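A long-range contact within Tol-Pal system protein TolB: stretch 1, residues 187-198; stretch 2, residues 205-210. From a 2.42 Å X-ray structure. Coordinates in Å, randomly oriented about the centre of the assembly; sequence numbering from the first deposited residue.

Stretch 1 187-198: VSFETKRPAIYL
Stretch 2, residues 205-210: TREVIT

Two antiparallel strands, residues 195-198 and the strand that runs through Val-208 to Thr-210, lie side by side in this TolB contact, their N-to-C directions 138° apart and their axes approaching to 4.5 Å. Stretch 1 opens with the last two residues of a strand, 187-188, and turns back through a loop whose middle is exposed; Ser-188 N donates to Ala-195 O (3.0 Å) and Ala-195 N to Ser-188 O (3.2 Å), so the loop closes as Ala-195 begins the second strand.

Backbone hydrogen bonds set the register. Ile-196 N donates to Thr-210 O at 2.9 Å, while Ile-196 O accepts from Ile-209 N at 2.7 Å. Leu-198 N donates to Glu-207 O at 2.8 Å; the return bond, Glu-207 N to Leu-198 O at 3.0 Å, is weak, bent to 122°. Between these pairs Tyr-197 faces Val-208 without hydrogen bonds, their CA atoms 4.6 Å apart. Ile-196 pairs with Thr-210, so the register slips by one: a beta bulge. Its extra residue is Ile-209, whose phi/psi of -79/-53 departs from the extended values of its neighbours. Three CA-H...O contacts supplement the ladder, the shortest from Arg-206 CA to Leu-198 O at 3.1 Å. One water donates to Leu-198 O (3.2 Å) and weakly to Thr-205 O (3.4 Å).

The charged contact centres on Arg-206 (chi1 80°, p; chi2 t; chi3 m), whose long side chain reaches back to Glu-190. The two ends meet in a bidentate salt bridge, Arg-206 NH2 to Glu-190 OE1 at 2.9 Å and Arg-206 NH1 to Glu-190 OE2 at 3.0 Å, both nearly linear. Glu-190 (p, t) is held by buried Ser-188 (t), whose short hydroxyl side chain suits the strand end by serving two groups: OG donates to Glu-190 OE1 (2.7 Å) and accepts from Glu-190 N (3.2 Å).

The same guanidinium stacks on Tyr-197 (chi1 m, chi2 86°), with planes at 27° and Arg-206 CZ 3.6 Å from the ring centroid, a cation-pi arrangement. The carboxylate lies at the guanidinium edge, leaving a flat face for the aromatic ring. Exposed Val-208 (t) shares the Tyr-197 side of the sheet, its CG2 3.4 Å from Tyr-197 CE2.

The other side bears Ile-196 (m, t), Leu-198 (t, p), Glu-207 (p, t) and Thr-210 (t). Beta-branched Ile-196 and Thr-210 suit extended strands; Ile-196 CD1 lies 4.0 Å from Thr-210 CG2. Glu-207 CG packs 4.0 Å from Leu-198 CB. Ile-209 (m, m) points toward stretch 1 from the bulge: its CB lies 3.9 Å from Ile-196 CG2, and its CG1 3.7 Å from Leu-198 CB. The stretches bury 583 Å² between them, both sides summed.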

# COMPACT_ATOMS: atom_id res chain seq x y z
N VAL A 187 6.57 15.79 -5.20
CA VAL A 187 6.74 16.90 -6.12
C VAL A 187 5.77 18.00 -5.71
O VAL A 187 4.55 17.76 -5.65
CB VAL A 187 6.51 16.48 -7.57
CG1 VAL A 187 6.81 17.63 -8.52
CG2 VAL A 187 7.38 15.27 -7.90
N SER A 188 6.29 19.18 -5.42
CA SER A 188 5.49 20.30 -4.94
C SER A 188 5.61 21.48 -5.90
O SER A 188 6.68 21.74 -6.45
CB SER A 188 5.91 20.72 -3.54
OG SER A 188 5.18 21.86 -3.11
N PHE A 189 4.50 22.19 -6.08
CA PHE A 189 4.47 23.41 -6.87
C PHE A 189 4.15 24.63 -6.00
O PHE A 189 3.72 25.66 -6.53
CB PHE A 189 3.45 23.30 -8.01
CG PHE A 189 3.83 22.30 -9.07
CD1 PHE A 189 3.76 20.94 -8.82
CD2 PHE A 189 4.25 22.73 -10.32
CE1 PHE A 189 4.11 20.02 -9.80
CE2 PHE A 189 4.59 21.82 -11.30
CZ PHE A 189 4.52 20.46 -11.04
N GLU A 190 4.35 24.53 -4.68
CA GLU A 190 4.07 25.66 -3.79
C GLU A 190 4.81 26.91 -4.24
O GLU A 190 4.30 28.03 -4.08
CB GLU A 190 4.44 25.29 -2.35
CG GLU A 190 5.93 25.17 -2.08
CD GLU A 190 6.23 24.36 -0.83
OE1 GLU A 190 6.00 23.13 -0.84
OE2 GLU A 190 6.69 24.95 0.17
N THR A 191 6.00 26.75 -4.81
CA THR A 191 6.61 27.75 -5.67
C THR A 191 6.42 27.30 -7.11
O THR A 191 6.47 26.10 -7.39
CB THR A 191 8.09 27.94 -5.35
OG1 THR A 191 8.86 26.98 -6.08
CG2 THR A 191 8.34 27.76 -3.86
N LYS A 192 6.20 28.26 -8.00
CA LYS A 192 5.84 28.00 -9.40
C LYS A 192 6.67 26.88 -10.03
O LYS A 192 6.12 26.01 -10.72
CB LYS A 192 5.99 29.28 -10.22
CG LYS A 192 5.06 29.36 -11.41
CD LYS A 192 5.82 29.13 -12.71
CE LYS A 192 4.96 29.47 -13.92
NZ LYS A 192 4.13 28.31 -14.35
N ARG A 193 7.97 26.89 -9.80
CA ARG A 193 8.84 25.88 -10.39
C ARG A 193 8.74 24.58 -9.60
O ARG A 193 8.90 24.60 -8.38
CB ARG A 193 10.28 26.38 -10.44
CG ARG A 193 10.52 27.45 -11.49
CD ARG A 193 12.00 27.76 -11.64
NE ARG A 193 12.84 26.79 -10.96
CZ ARG A 193 14.06 27.05 -10.50
NH1 ARG A 193 14.61 28.24 -10.64
NH2 ARG A 193 14.74 26.08 -9.88
N PRO A 194 8.49 23.45 -10.26
CA PRO A 194 8.36 22.18 -9.53
C PRO A 194 9.67 21.80 -8.84
O PRO A 194 10.76 22.09 -9.33
CB PRO A 194 7.99 21.17 -10.62
CG PRO A 194 8.40 21.82 -11.91
CD PRO A 194 8.24 23.29 -11.70
N ALA A 195 9.53 21.15 -7.69
CA ALA A 195 10.67 20.76 -6.88
C ALA A 195 10.37 19.45 -6.17
O ALA A 195 9.28 19.28 -5.62
CB ALA A 195 11.03 21.84 -5.86
N ILE A 196 11.33 18.54 -6.19
CA ILE A 196 11.23 17.28 -5.46
C ILE A 196 11.81 17.50 -4.07
O ILE A 196 13.00 17.77 -3.92
CB ILE A 196 11.95 16.14 -6.19
CG1 ILE A 196 11.17 15.73 -7.44
CG2 ILE A 196 12.14 14.95 -5.26
CD1 ILE A 196 11.86 14.66 -8.27
N TYR A 197 10.96 17.39 -3.05
CA TYR A 197 11.37 17.55 -1.67
C TYR A 197 11.57 16.18 -1.02
O TYR A 197 10.98 15.19 -1.44
CB TYR A 197 10.34 18.35 -0.88
CG TYR A 197 10.22 19.80 -1.31
CD1 TYR A 197 9.39 20.17 -2.35
CD2 TYR A 197 10.94 20.79 -0.66
CE1 TYR A 197 9.27 21.50 -2.74
CE2 TYR A 197 10.82 22.12 -1.03
CZ TYR A 197 10.00 22.47 -2.08
OH TYR A 197 9.89 23.78 -2.46
N LEU A 198 12.41 16.15 0.01
CA LEU A 198 12.64 14.95 0.81
C LEU A 198 12.37 15.31 2.27
O LEU A 198 13.12 16.09 2.86
CB LEU A 198 14.05 14.41 0.62
CG LEU A 198 14.29 13.00 1.17
CD1 LEU A 198 13.20 12.05 0.68
CD2 LEU A 198 15.67 12.49 0.78
N THR A 205 11.70 17.96 9.28
CA THR A 205 12.48 18.75 8.33
C THR A 205 12.45 18.17 6.92
O THR A 205 12.35 16.95 6.72
CB THR A 205 13.93 18.83 8.81
OG1 THR A 205 14.50 17.52 8.83
CG2 THR A 205 13.99 19.44 10.20
N ARG A 206 12.55 19.05 5.93
CA ARG A 206 12.59 18.70 4.51
C ARG A 206 13.85 19.27 3.88
O ARG A 206 14.63 19.99 4.52
CB ARG A 206 11.35 19.22 3.77
CG ARG A 206 11.43 20.69 3.41
CD ARG A 206 10.07 21.34 3.26
NE ARG A 206 9.34 20.95 2.06
CZ ARG A 206 8.50 21.75 1.42
NH1 ARG A 206 8.25 22.98 1.85
NH2 ARG A 206 7.88 21.31 0.33
N GLU A 207 14.05 18.96 2.60
CA GLU A 207 15.15 19.50 1.82
C GLU A 207 14.84 19.33 0.34
O GLU A 207 14.19 18.36 -0.06
CB GLU A 207 16.48 18.81 2.17
CG GLU A 207 16.49 17.32 1.90
CD GLU A 207 17.89 16.75 1.81
OE1 GLU A 207 18.78 17.44 1.26
OE2 GLU A 207 18.11 15.62 2.29
N VAL A 208 15.30 20.28 -0.46
CA VAL A 208 15.07 20.24 -1.90
C VAL A 208 16.05 19.26 -2.53
O VAL A 208 17.27 19.45 -2.45
CB VAL A 208 15.20 21.63 -2.53
CG1 VAL A 208 15.29 21.52 -4.04
CG2 VAL A 208 14.02 22.48 -2.15
N ILE A 209 15.52 18.21 -3.15
CA ILE A 209 16.37 17.27 -3.86
C ILE A 209 16.77 17.82 -5.22
O ILE A 209 17.96 17.90 -5.55
CB ILE A 209 15.66 15.91 -3.98
CG1 ILE A 209 15.66 15.18 -2.64
CG2 ILE A 209 16.33 15.06 -5.02
CD1 ILE A 209 17.04 14.92 -2.08
N THR A 210 15.79 18.24 -6.02
CA THR A 210 16.05 18.87 -7.30
C THR A 210 14.90 19.81 -7.64
O THR A 210 13.79 19.67 -7.12
CB THR A 210 16.25 17.84 -8.42
OG1 THR A 210 16.79 18.49 -9.58
CG2 THR A 210 14.93 17.18 -8.78
O HOH W 1 15.27 16.10 5.21